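Local coordinates for malonyl-CoA-[acyl-carrier-protein] transacylase (Coxiella burnetii, PDB 3TQE) that probably transfers the malonyl group from malonyl-CoA to holo-acyl carrier protein, releasing CoA and supplying malonyl-ACP for fatty acid synthesis, at residues R79-E82 / G86-P89; I273-E278 / I311-H316; L299-T302 / L306-T309. All blocks are in the same frame, centred on the assembly; numbering follows the deposited sequence.

The three contacts form one cluster in space, on one side of the chain's centre, their centres about 10 to 11 Å apart. Contact 1 comes first, at the end of helix 63-83 and in the loop that runs on to strand 91-94. Contacts 2 and 3 follow and share helix 304-313, which meets strand 275-278 in contact 2 and the end of the neighbouring strand 297-300 in contact 3; along the chain, both halves of contact 3 fall between those of contact 2. Trp-81 joins all three, touching Ile-311, Leu-301 and Ile-307. Together they pack helices 63-83 and 304-313 against the four-stranded parallel sheet of the acyltransferase fold, away from the predicted active site.

Contact 1 of 3, residues R79-E82 / G86-P89; sequences RCWE and GPKP. With EDO (1,2-ethanediol), chain D.
Trp-81 and Gly-86 meet where helix 63-83 ends and the chain turns into the loop before strand 91-94, the strand that leads to the predicted nucleophile Ser-96. Gly-86 N donates to Trp-81 O at 2.8 Å, a 6→1 backbone bond of the kind that closes helix C-termini. Having no side chain, glycine can bring its backbone down on the indole: Gly-86 CA sits 3.6 Å from the centroid of the five-membered ring of Trp-81, 22° off the normal, as a CH-pi contact. CG of Trp-81 is anti to the backbone N (chi1 172°), which turns the indole beneath the returning loop. There its NE1 donates to Pro-87 O at 2.8 Å along a nearly straight line (171°), with the acceptor almost exactly in the ring plane. Beside this bond Trp-81 CZ2 touches Pro-87 CD at 3.8 Å, while Phe-10 packs edge-to-face with the indole.

On the solvent side Lys-88 bends at chi2 and carries NZ back to Glu-82 OE2, a 2.7 Å salt bridge made on the syn lone pair. One water donates to Glu-82 OE2 and to Gly-86 O; a second donates to Glu-82 O and also reaches Gly-86 O. Nearly one turn back along the helix from Glu-82, NE and NH2 of Arg-79 donate to O1 and O2 of a 1,2-ethanediol, each at 2.8 Å; the diol probably comes from the crystallisation liquor. Besides the backbone bond, the turn is held by a buried indole whose N-H is satisfied by a loop carbonyl and by a hydrated ion pair at the surface.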
ATOM      1  N   ARG A  79       6.936  10.754 -10.162  1.00 11.38           N
ATOM      2  CA  ARG A  79       7.405  11.431 -11.346  1.00 12.43           C
ATOM      3  C   ARG A  79       7.622  12.914 -11.100  1.00 12.98           C
ATOM      4  O   ARG A  79       8.509  13.509 -11.696  1.00 15.44           O
ATOM      5  CB  ARG A  79       6.413  11.232 -12.454  1.00 12.78           C
ATOM      6  CG  ARG A  79       6.430   9.820 -12.991  1.00 13.09           C
ATOM      7  CD  ARG A  79       5.413   9.582 -14.036  1.00 13.66           C
ATOM      8  NE  ARG A  79       5.592   8.272 -14.613  1.00 13.96           N
ATOM      9  CZ  ARG A  79       4.852   7.804 -15.608  1.00 14.55           C
ATOM     10  NH1 ARG A  79       3.867   8.543 -16.120  1.00 15.97           N
ATOM     11  NH2 ARG A  79       5.120   6.609 -16.120  1.00 16.61           N
ATOM     12  N   CYS A  80       6.813  13.498 -10.248  1.00 13.15           N
ATOM     13  CA  CYS A  80       7.017  14.899  -9.860  1.00 14.12           C
ATOM     14  C   CYS A  80       8.302  15.054  -9.038  1.00 13.51           C
ATOM     15  O   CYS A  80       9.049  15.980  -9.235  1.00 14.69           O
ATOM     16  CB  CYS A  80       5.850  15.410  -9.049  1.00 14.83           C
ATOM     17  SG  CYS A  80       4.369  15.663 -10.016  1.00 18.94           S
ATOM     18  N   TRP A  81       8.551  14.148  -8.113  1.00 13.12           N
ATOM     19  CA  TRP A  81       9.806  14.119  -7.376  1.00 12.95           C
ATOM     20  C   TRP A  81      10.970  14.116  -8.331  1.00 13.97           C
ATOM     21  O   TRP A  81      11.892  14.919  -8.180  1.00 14.97           O
ATOM     22  CB  TRP A  81       9.853  12.872  -6.503  1.00 12.63           C
ATOM     23  CG  TRP A  81      11.145  12.604  -5.841  1.00 11.54           C
ATOM     24  CD1 TRP A  81      12.120  11.826  -6.294  1.00 13.41           C
ATOM     25  CD2 TRP A  81      11.581  13.112  -4.590  1.00 11.94           C
ATOM     26  NE1 TRP A  81      13.153  11.788  -5.411  1.00 13.65           N
ATOM     27  CE2 TRP A  81      12.845  12.565  -4.344  1.00 12.32           C
ATOM     28  CE3 TRP A  81      10.995  13.894  -3.617  1.00 14.51           C
ATOM     29  CZ2 TRP A  81      13.540  12.819  -3.199  1.00 14.50           C
ATOM     30  CZ3 TRP A  81      11.696  14.139  -2.478  1.00 16.73           C
ATOM     31  CH2 TRP A  81      12.940  13.588  -2.270  1.00 17.12           C
ATOM     32  N   GLU A  82      10.959  13.227  -9.315  1.00 14.05           N
ATOM     33  CA  GLU A  82      12.069  13.163 -10.241  1.00 16.29           C
ATOM     34  C   GLU A  82      12.169  14.426 -11.093  1.00 17.34           C
ATOM     35  O   GLU A  82      13.266  14.933 -11.302  1.00 18.59           O
ATOM     36  CB  GLU A  82      11.983  11.907 -11.087  1.00 17.44           C
ATOM     37  CG  GLU A  82      12.192  10.668 -10.231  1.00 20.28           C
ATOM     38  CD  GLU A  82      12.794   9.524 -10.978  1.00 23.51           C
ATOM     39  OE1 GLU A  82      12.268   9.217 -12.062  1.00 26.05           O
ATOM     40  OE2 GLU A  82      13.794   8.938 -10.472  1.00 27.23           O
ATOM     41  N   GLY A  86      14.611  15.361  -7.677  1.00 16.70           N
ATOM     42  CA  GLY A  86      14.798  14.463  -6.582  1.00 16.54           C
ATOM     43  C   GLY A  86      15.635  13.251  -6.978  1.00 16.79           C
ATOM     44  O   GLY A  86      15.461  12.677  -8.045  1.00 17.06           O
ATOM     45  N   PRO A  87      16.526  12.844  -6.097  1.00 16.17           N
ATOM     46  CA  PRO A  87      17.382  11.700  -6.325  1.00 16.76           C
ATOM     47  C   PRO A  87      16.661  10.397  -6.031  1.00 16.73           C
ATOM     48  O   PRO A  87      15.560  10.399  -5.481  1.00 16.11           O
ATOM     49  CB  PRO A  87      18.503  11.954  -5.339  1.00 17.28           C
ATOM     50  CG  PRO A  87      17.881  12.591  -4.223  1.00 17.15           C
ATOM     51  CD  PRO A  87      16.846  13.511  -4.831  1.00 16.73           C
ATOM     52  N   LYS A  88      17.305   9.292  -6.361  1.00 17.45           N
ATOM     53  CA  LYS A  88      16.693   7.992  -6.130  1.00 17.86           C
ATOM     54  C   LYS A  88      16.764   7.669  -4.656  1.00 16.34           C
ATOM     55  O   LYS A  88      17.777   7.884  -4.006  1.00 16.63           O
ATOM     56  CB  LYS A  88      17.401   6.876  -6.900  1.00 19.25           C
ATOM     57  CG  LYS A  88      17.411   7.050  -8.368  1.00 23.83           C
ATOM     58  CD  LYS A  88      16.057   6.818  -8.969  1.00 26.85           C
ATOM     59  CE  LYS A  88      16.197   6.757 -10.484  1.00 28.56           C
ATOM     60  NZ  LYS A  88      14.918   6.608 -11.192  1.00 28.18           N
ATOM     61  N   PRO A  89      15.696   7.078  -4.116  1.00 15.43           N
ATOM     62  CA  PRO A  89      15.782   6.608  -2.754  1.00 14.97           C
ATOM     63  C   PRO A  89      16.713   5.407  -2.668  1.00 14.37           C
ATOM     64  O   PRO A  89      16.996   4.752  -3.659  1.00 15.25           O
ATOM     65  CB  PRO A  89      14.358   6.155  -2.449  1.00 15.13           C
ATOM     66  CG  PRO A  89      13.809   5.862  -3.712  1.00 17.64           C
ATOM     67  CD  PRO A  89      14.389   6.792  -4.718  1.00 16.51           C
TER
HETATM   68  C1  EDO D 316       7.859   5.627 -13.094  1.00 24.34           C
HETATM   69  O1  EDO D 316       7.859   6.934 -13.633  1.00 24.70           O
HETATM   70  C2  EDO D 316       8.102   4.633 -14.218  1.00 26.55           C
HETATM   71  O2  EDO D 316       7.183   4.851 -15.308  1.00 27.89           O
HETATM   72  O   HOH W   1      15.609  13.730 -10.537  1.00 22.88           O
HETATM   73  O   HOH W   2      15.861  10.255  -9.283  1.00 29.53           O

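Contact 2 of 3, residues I273-E278 / I311-H316; sequences IKVFME and IKRLTH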
ATOM      1  N   ILE A 273      18.349   4.036   7.797  1.00 18.68           N
ATOM      2  CA  ILE A 273      17.514   4.967   7.082  1.00 19.08           C
ATOM      3  C   ILE A 273      16.392   5.357   7.997  1.00 19.43           C
ATOM      4  O   ILE A 273      15.571   4.494   8.357  1.00 21.39           O
ATOM      5  CB  ILE A 273      16.950   4.312   5.820  1.00 18.33           C
ATOM      6  CG1 ILE A 273      18.097   3.911   4.883  1.00 19.54           C
ATOM      7  CG2 ILE A 273      15.906   5.238   5.180  1.00 20.28           C
ATOM      8  CD1 ILE A 273      17.746   2.968   3.776  1.00 21.74           C
ATOM      9  N   LYS A 274      16.322   6.636   8.341  1.00 19.71           N
ATOM     10  CA  LYS A 274      15.305   7.126   9.248  1.00 21.43           C
ATOM     11  C   LYS A 274      14.504   8.261   8.655  1.00 19.57           C
ATOM     12  O   LYS A 274      13.727   8.859   9.353  1.00 20.56           O
ATOM     13  CB  LYS A 274      15.904   7.522  10.600  1.00 23.87           C
ATOM     14  CG  LYS A 274      16.570   6.327  11.227  1.00 29.53           C
ATOM     15  CD  LYS A 274      16.797   6.407  12.717  1.00 35.25           C
ATOM     16  CE  LYS A 274      17.222   5.041  13.235  1.00 38.61           C
ATOM     17  NZ  LYS A 274      18.013   4.259  12.213  1.00 40.97           N
ATOM     18  N   VAL A 275      14.676   8.520   7.363  1.00 17.83           N
ATOM     19  CA  VAL A 275      13.919   9.538   6.656  1.00 16.49           C
ATOM     20  C   VAL A 275      13.121   8.819   5.591  1.00 14.59           C
ATOM     21  O   VAL A 275      13.652   8.032   4.824  1.00 14.67           O
ATOM     22  CB  VAL A 275      14.819  10.561   5.982  1.00 17.53           C
ATOM     23  CG1 VAL A 275      14.018  11.521   5.160  1.00 19.21           C
ATOM     24  CG2 VAL A 275      15.618  11.290   7.046  1.00 20.42           C
ATOM     25  N   PHE A 276      11.824   9.028   5.640  1.00 13.79           N
ATOM     26  CA  PHE A 276      10.879   8.362   4.754  1.00 13.45           C
ATOM     27  C   PHE A 276      10.110   9.439   4.007  1.00 14.51           C
ATOM     28  O   PHE A 276       9.713  10.445   4.589  1.00 16.38           O
ATOM     29  CB  PHE A 276       9.880   7.547   5.581  1.00 13.36           C
ATOM     30  CG  PHE A 276      10.518   6.430   6.357  1.00 14.29           C
ATOM     31  CD1 PHE A 276      10.557   5.143   5.854  1.00 14.62           C
ATOM     32  CD2 PHE A 276      11.127   6.677   7.571  1.00 15.34           C
ATOM     33  CE1 PHE A 276      11.157   4.130   6.562  1.00 16.89           C
ATOM     34  CE2 PHE A 276      11.744   5.638   8.278  1.00 16.20           C
ATOM     35  CZ  PHE A 276      11.765   4.391   7.766  1.00 15.90           C
HETATM   36  N   MSE A 277       9.863   9.210   2.729  1.00 13.73           N
HETATM   37  CA  MSE A 277       9.025  10.099   1.937  0.50 14.26           C
HETATM   38  C   MSE A 277       7.811   9.304   1.566  1.00 13.52           C
HETATM   39  O   MSE A 277       7.942   8.182   1.069  1.00 13.90           O
HETATM   40  CB  MSE A 277       9.710  10.519   0.647  0.50 15.27           C
HETATM   41  CG  MSE A 277      10.546  11.708   0.769  0.50 17.17           C
HETATM   42 SE   MSE A 277      12.047  11.269   1.816  0.50 20.96          SE
HETATM   43  CE  MSE A 277      13.007  12.939   1.565  0.50 17.17           C
ATOM     44  N   GLU A 278       6.645   9.867   1.825  1.00 13.02           N
ATOM     45  CA  GLU A 278       5.404   9.205   1.514  1.00 13.45           C
ATOM     46  C   GLU A 278       5.014   9.586   0.097  1.00 13.36           C
ATOM     47  O   GLU A 278       4.670  10.737  -0.200  1.00 14.55           O
ATOM     48  CB  GLU A 278       4.328   9.553   2.536  1.00 14.34           C
ATOM     49  CG  GLU A 278       3.009   8.823   2.318  1.00 16.24           C
ATOM     50  CD  GLU A 278       2.185   8.567   3.582  1.00 18.05           C
ATOM     51  OE1 GLU A 278       2.436   9.177   4.651  1.00 19.15           O
ATOM     52  OE2 GLU A 278       1.270   7.708   3.492  1.00 17.73           O
ATOM     53  N   ILE A 311      13.325  17.461  -0.906  1.00 15.62           N
ATOM     54  CA  ILE A 311      14.586  17.317  -1.600  1.00 16.27           C
ATOM     55  C   ILE A 311      15.671  18.093  -0.875  1.00 17.68           C
ATOM     56  O   ILE A 311      16.779  17.600  -0.656  1.00 18.85           O
ATOM     57  CB  ILE A 311      14.476  17.754  -3.047  1.00 16.84           C
ATOM     58  CG1 ILE A 311      13.497  16.853  -3.806  1.00 17.01           C
ATOM     59  CG2 ILE A 311      15.839  17.767  -3.713  1.00 18.75           C
ATOM     60  CD1 ILE A 311      13.145  17.343  -5.200  1.00 18.44           C
ATOM     61  N   LYS A 312      15.340  19.300  -0.467  1.00 18.36           N
ATOM     62  CA  LYS A 312      16.312  20.133   0.215  1.00 19.94           C
ATOM     63  C   LYS A 312      16.734  19.501   1.543  1.00 19.90           C
ATOM     64  O   LYS A 312      17.906  19.588   1.927  1.00 20.50           O
ATOM     65  CB  LYS A 312      15.733  21.537   0.414  1.00 20.65           C
ATOM     66  CG  LYS A 312      16.767  22.514   0.886  1.00 24.68           C
ATOM     67  CD  LYS A 312      16.232  23.929   0.959  1.00 30.01           C
ATOM     68  CE  LYS A 312      17.377  24.884   1.272  1.00 33.37           C
ATOM     69  NZ  LYS A 312      16.918  26.301   1.445  1.00 36.54           N
ATOM     70  N   ARG A 313      15.816  18.857   2.239  1.00 19.92           N
ATOM     71  CA  ARG A 313      16.098  18.238   3.523  1.00 21.19           C
ATOM     72  C   ARG A 313      17.208  17.211   3.435  1.00 20.81           C
ATOM     73  O   ARG A 313      17.956  17.014   4.398  1.00 21.67           O
ATOM     74  CB  ARG A 313      14.833  17.619   4.106  1.00 23.36           C
ATOM     75  CG  ARG A 313      15.006  17.176   5.515  1.00 28.18           C
ATOM     76  CD  ARG A 313      15.335  15.733   5.558  1.00 31.67           C
ATOM     77  NE  ARG A 313      15.676  15.301   6.909  1.00 35.34           N
ATOM     78  CZ  ARG A 313      16.908  15.176   7.405  1.00 35.37           C
ATOM     79  NH1 ARG A 313      17.982  15.476   6.685  1.00 35.28           N
ATOM     80  NH2 ARG A 313      17.053  14.729   8.645  1.00 36.90           N
ATOM     81  N   LEU A 314      17.376  16.603   2.275  1.00 19.40           N
ATOM     82  CA  LEU A 314      18.377  15.556   2.125  1.00 20.18           C
ATOM     83  C   LEU A 314      19.778  16.077   2.308  1.00 21.67           C
ATOM     84  O   LEU A 314      20.642  15.337   2.711  1.00 21.12           O
ATOM     85  CB  LEU A 314      18.244  14.904   0.770  1.00 19.89           C
ATOM     86  CG  LEU A 314      16.966  14.114   0.610  1.00 20.23           C
ATOM     87  CD1 LEU A 314      16.929  13.583  -0.806  1.00 22.75           C
ATOM     88  CD2 LEU A 314      16.838  12.973   1.636  1.00 20.40           C
ATOM     89  N   THR A 315      20.008  17.356   2.055  1.00 23.89           N
ATOM     90  CA  THR A 315      21.364  17.893   2.217  1.00 27.95           C
ATOM     91  C   THR A 315      21.454  19.060   3.176  1.00 31.24           C
ATOM     92  O   THR A 315      22.505  19.737   3.245  1.00 30.52           O
ATOM     93  CB  THR A 315      21.920  18.290   0.870  1.00 28.29           C
ATOM     94  OG1 THR A 315      21.010  19.196   0.233  1.00 29.14           O
ATOM     95  CG2 THR A 315      22.122  17.049   0.011  1.00 31.38           C
ATOM     96  N   HIS A 316      20.407  19.275   3.961  1.00 35.81           N
ATOM     97  CA  HIS A 316      20.336  20.435   4.856  1.00 39.52           C
ATOM     98  C   HIS A 316      19.832  20.080   6.247  1.00 41.38           C
ATOM     99  O   HIS A 316      19.760  20.964   7.123  1.00 43.36           O
ATOM    100  CB  HIS A 316      19.444  21.511   4.250  1.00 40.03           C
ATOM    101  CG  HIS A 316      20.078  22.250   3.118  1.00 42.04           C
ATOM    102  ND1 HIS A 316      20.024  21.807   1.815  1.00 43.47           N
ATOM    103  CD2 HIS A 316      20.783  23.406   3.095  1.00 43.87           C
ATOM    104  CE1 HIS A 316      20.666  22.660   1.036  1.00 44.94           C
ATOM    105  NE2 HIS A 316      21.135  23.639   1.787  1.00 45.26           N
ATOM    106  OXT HIS A 316      19.505  18.929   6.554  1.00 43.06           O
TER
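A methyl of Val-275 sits over one face of the Arg-313 guanidinium: Val-275 CG2 stands 3.7 Å above its plane, displaced toward the rim, with Arg-313 NE its nearest atom at 4.0 Å. The flat face of a guanidinium accepts a methyl group readily, because its N-H bonds point outward in the plane. In the second touch, Leu-314 CD2 lies 3.8 Å from CE of Met-277, a selenomethionine; this methyl belongs to one of two deposited conformers, so its exact place is less certain. Beta-branched valine suits the strand, and both Val-275 and Met-277 send their side chains from the same face of the sheet toward helix 304-313.

In the next shell, Arg-313 bends at chi2 (-96°), and its NE forms a salt bridge with Glu-297 of the adjacent strand, which fixes the guanidinium. Val-275 itself packs on Glu-297 and Leu-299, while Leu-314 rests on Phe-8 and Pro-87. The chain end is tied to itself: His-316 ND1 donates to Lys-312 O at 3.1 Å, and Thr-315 N reaches the same oxygen from the opposite face of the carbonyl plane. Lys-312 CE lies 3.9 Å above the ring plane of His-316, over its centre. The terminal carboxylate comes near Arg-313, but His-316 OXT is 3.8 Å from Arg-313 NH1 and well out of the guanidinium plane, a long pairing of charges alone.

No hydrogen bond crosses between the two segments. The strand and the helix end therefore adhere through van der Waals contact, methyl on guanidinium face and methyl on methyl, while the arginine keeps its directed N-H bonding for partners such as Glu-297.

Contact 3 of 3, residues L299-T302 / L306-T309; sequences LPLT and LILT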
ATOM      1  N   LEU A 299       8.206  12.656   5.289  1.00 16.32           N
ATOM      2  CA  LEU A 299       7.927  13.865   4.567  1.00 16.22           C
ATOM      3  C   LEU A 299       6.851  13.638   3.531  1.00 15.76           C
ATOM      4  O   LEU A 299       6.897  12.683   2.784  1.00 16.02           O
ATOM      5  CB  LEU A 299       9.189  14.329   3.879  1.00 17.52           C
ATOM      6  CG  LEU A 299      10.326  14.664   4.858  1.00 21.29           C
ATOM      7  CD1 LEU A 299      11.663  14.581   4.123  1.00 27.25           C
ATOM      8  CD2 LEU A 299      10.089  16.019   5.419  1.00 28.87           C
ATOM      9  N   PRO A 300       5.848  14.514   3.501  1.00 15.47           N
ATOM     10  CA  PRO A 300       4.834  14.447   2.482  1.00 15.38           C
ATOM     11  C   PRO A 300       5.313  15.038   1.170  1.00 14.75           C
ATOM     12  O   PRO A 300       6.218  15.883   1.137  1.00 15.65           O
ATOM     13  CB  PRO A 300       3.722  15.306   3.052  1.00 16.74           C
ATOM     14  CG  PRO A 300       4.394  16.293   3.831  1.00 17.20           C
ATOM     15  CD  PRO A 300       5.626  15.643   4.408  1.00 16.67           C
ATOM     16  N   LEU A 301       4.686  14.615   0.090  1.00 14.48           N
ATOM     17  CA  LEU A 301       5.112  14.983  -1.252  1.00 13.83           C
ATOM     18  C   LEU A 301       3.957  15.445  -2.130  1.00 14.51           C
ATOM     19  O   LEU A 301       3.989  15.262  -3.338  1.00 15.75           O
ATOM     20  CB  LEU A 301       5.803  13.804  -1.905  1.00 13.82           C
ATOM     21  CG  LEU A 301       7.104  13.319  -1.271  1.00 13.88           C
ATOM     22  CD1 LEU A 301       7.605  12.135  -2.082  1.00 16.57           C
ATOM     23  CD2 LEU A 301       8.164  14.417  -1.200  1.00 15.20           C
ATOM     24  N   THR A 302       2.939  16.028  -1.531  1.00 15.27           N
ATOM     25  CA  THR A 302       1.697  16.243  -2.249  1.00 16.38           C
ATOM     26  C   THR A 302       1.558  17.619  -2.903  1.00 16.70           C
ATOM     27  O   THR A 302       0.531  17.914  -3.511  1.00 18.43           O
ATOM     28  CB  THR A 302       0.530  15.980  -1.333  1.00 17.61           C
ATOM     29  OG1 THR A 302       0.746  16.673  -0.103  1.00 21.33           O
ATOM     30  CG2 THR A 302       0.376  14.479  -1.075  1.00 20.01           C
ATOM     31  N   LEU A 306       6.194  21.068  -1.070  1.00 14.99           N
ATOM     32  CA  LEU A 306       6.552  19.979  -0.181  1.00 14.65           C
ATOM     33  C   LEU A 306       7.637  19.116  -0.792  1.00 13.83           C
ATOM     34  O   LEU A 306       8.555  18.696  -0.097  1.00 13.55           O
ATOM     35  CB  LEU A 306       5.328  19.155   0.158  1.00 14.74           C
ATOM     36  CG  LEU A 306       4.336  19.850   1.073  1.00 16.05           C
ATOM     37  CD1 LEU A 306       3.075  19.035   1.139  1.00 18.13           C
ATOM     38  CD2 LEU A 306       4.873  20.115   2.450  1.00 19.33           C
ATOM     39  N   ILE A 307       7.548  18.860  -2.085  1.00 13.44           N
ATOM     40  CA  ILE A 307       8.558  18.072  -2.769  1.00 13.12           C
ATOM     41  C   ILE A 307       9.900  18.784  -2.698  1.00 13.50           C
ATOM     42  O   ILE A 307      10.917  18.182  -2.371  1.00 14.10           O
ATOM     43  CB  ILE A 307       8.167  17.767  -4.222  1.00 13.30           C
ATOM     44  CG1 ILE A 307       6.995  16.776  -4.214  1.00 14.05           C
ATOM     45  CG2 ILE A 307       9.365  17.254  -5.006  1.00 15.56           C
ATOM     46  CD1 ILE A 307       6.314  16.628  -5.540  1.00 15.04           C
ATOM     47  N   LEU A 308       9.911  20.072  -3.009  1.00 14.41           N
ATOM     48  CA  LEU A 308      11.166  20.810  -2.982  1.00 15.68           C
ATOM     49  C   LEU A 308      11.741  20.875  -1.584  1.00 15.67           C
ATOM     50  O   LEU A 308      12.941  20.748  -1.420  1.00 17.21           O
ATOM     51  CB  LEU A 308      10.965  22.204  -3.559  1.00 16.20           C
ATOM     52  CG  LEU A 308      10.694  22.213  -5.066  1.00 17.42           C
ATOM     53  CD1 LEU A 308      10.229  23.599  -5.453  1.00 19.56           C
ATOM     54  CD2 LEU A 308      11.886  21.802  -5.896  1.00 19.72           C
ATOM     55  N   THR A 309      10.896  21.015  -0.573  1.00 15.76           N
ATOM     56  CA  THR A 309      11.322  20.992   0.814  1.00 16.61           C
ATOM     57  C   THR A 309      11.975  19.661   1.181  1.00 16.17           C
ATOM     58  O   THR A 309      13.026  19.624   1.820  1.00 16.52           O
ATOM     59  CB  THR A 309      10.136  21.246   1.724  1.00 17.33           C
ATOM     60  OG1 THR A 309       9.707  22.594   1.506  1.00 20.45           O
ATOM     61  CG2 THR A 309      10.467  21.061   3.186  1.00 20.95           C
TER
HETATM   62  O   HOH W   3       7.925  17.580   2.366  1.00 16.28           O
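Leu-301 and Ile-307 supply the buried part of the apolar packing, their side chains crossing at about a right angle with Leu-301 CB 3.9 Å from Ile-307 CG1. Ile-307 CG1 is anti to its carbonyl carbon (chi1 -70°), which lays this branch beside the Leu-301 backbone, 3.5 Å from Leu-301 O. Toward the surface, Leu-306 is the counterpart of Pro-300 and Thr-302: its fork reaches the proline ring, Leu-306 CD1 lying 4.1 Å from Pro-300 CG, and the same methyl comes within 3.5 Å of Thr-302 OG1.

Of polar links, no direct hydrogen bond joins the segments. A water bridges them instead, donating to Pro-300 O at 2.7 Å and to Leu-306 O at 2.8 Å. Thr-302 N is buried without any partner in the model, a polar cost beside the Leu-306 methyl.

Around this core, Leu-301 and Ile-307 both pack on Trp-81 of helix 63-83, so large aliphatic residues suit both positions. The arrangement is a tight beta-alpha connection: edge strand 297-300 of the parallel sheet ends, the chain turns, and helix 304-313 folds back over it, the last strand and helix of the chain.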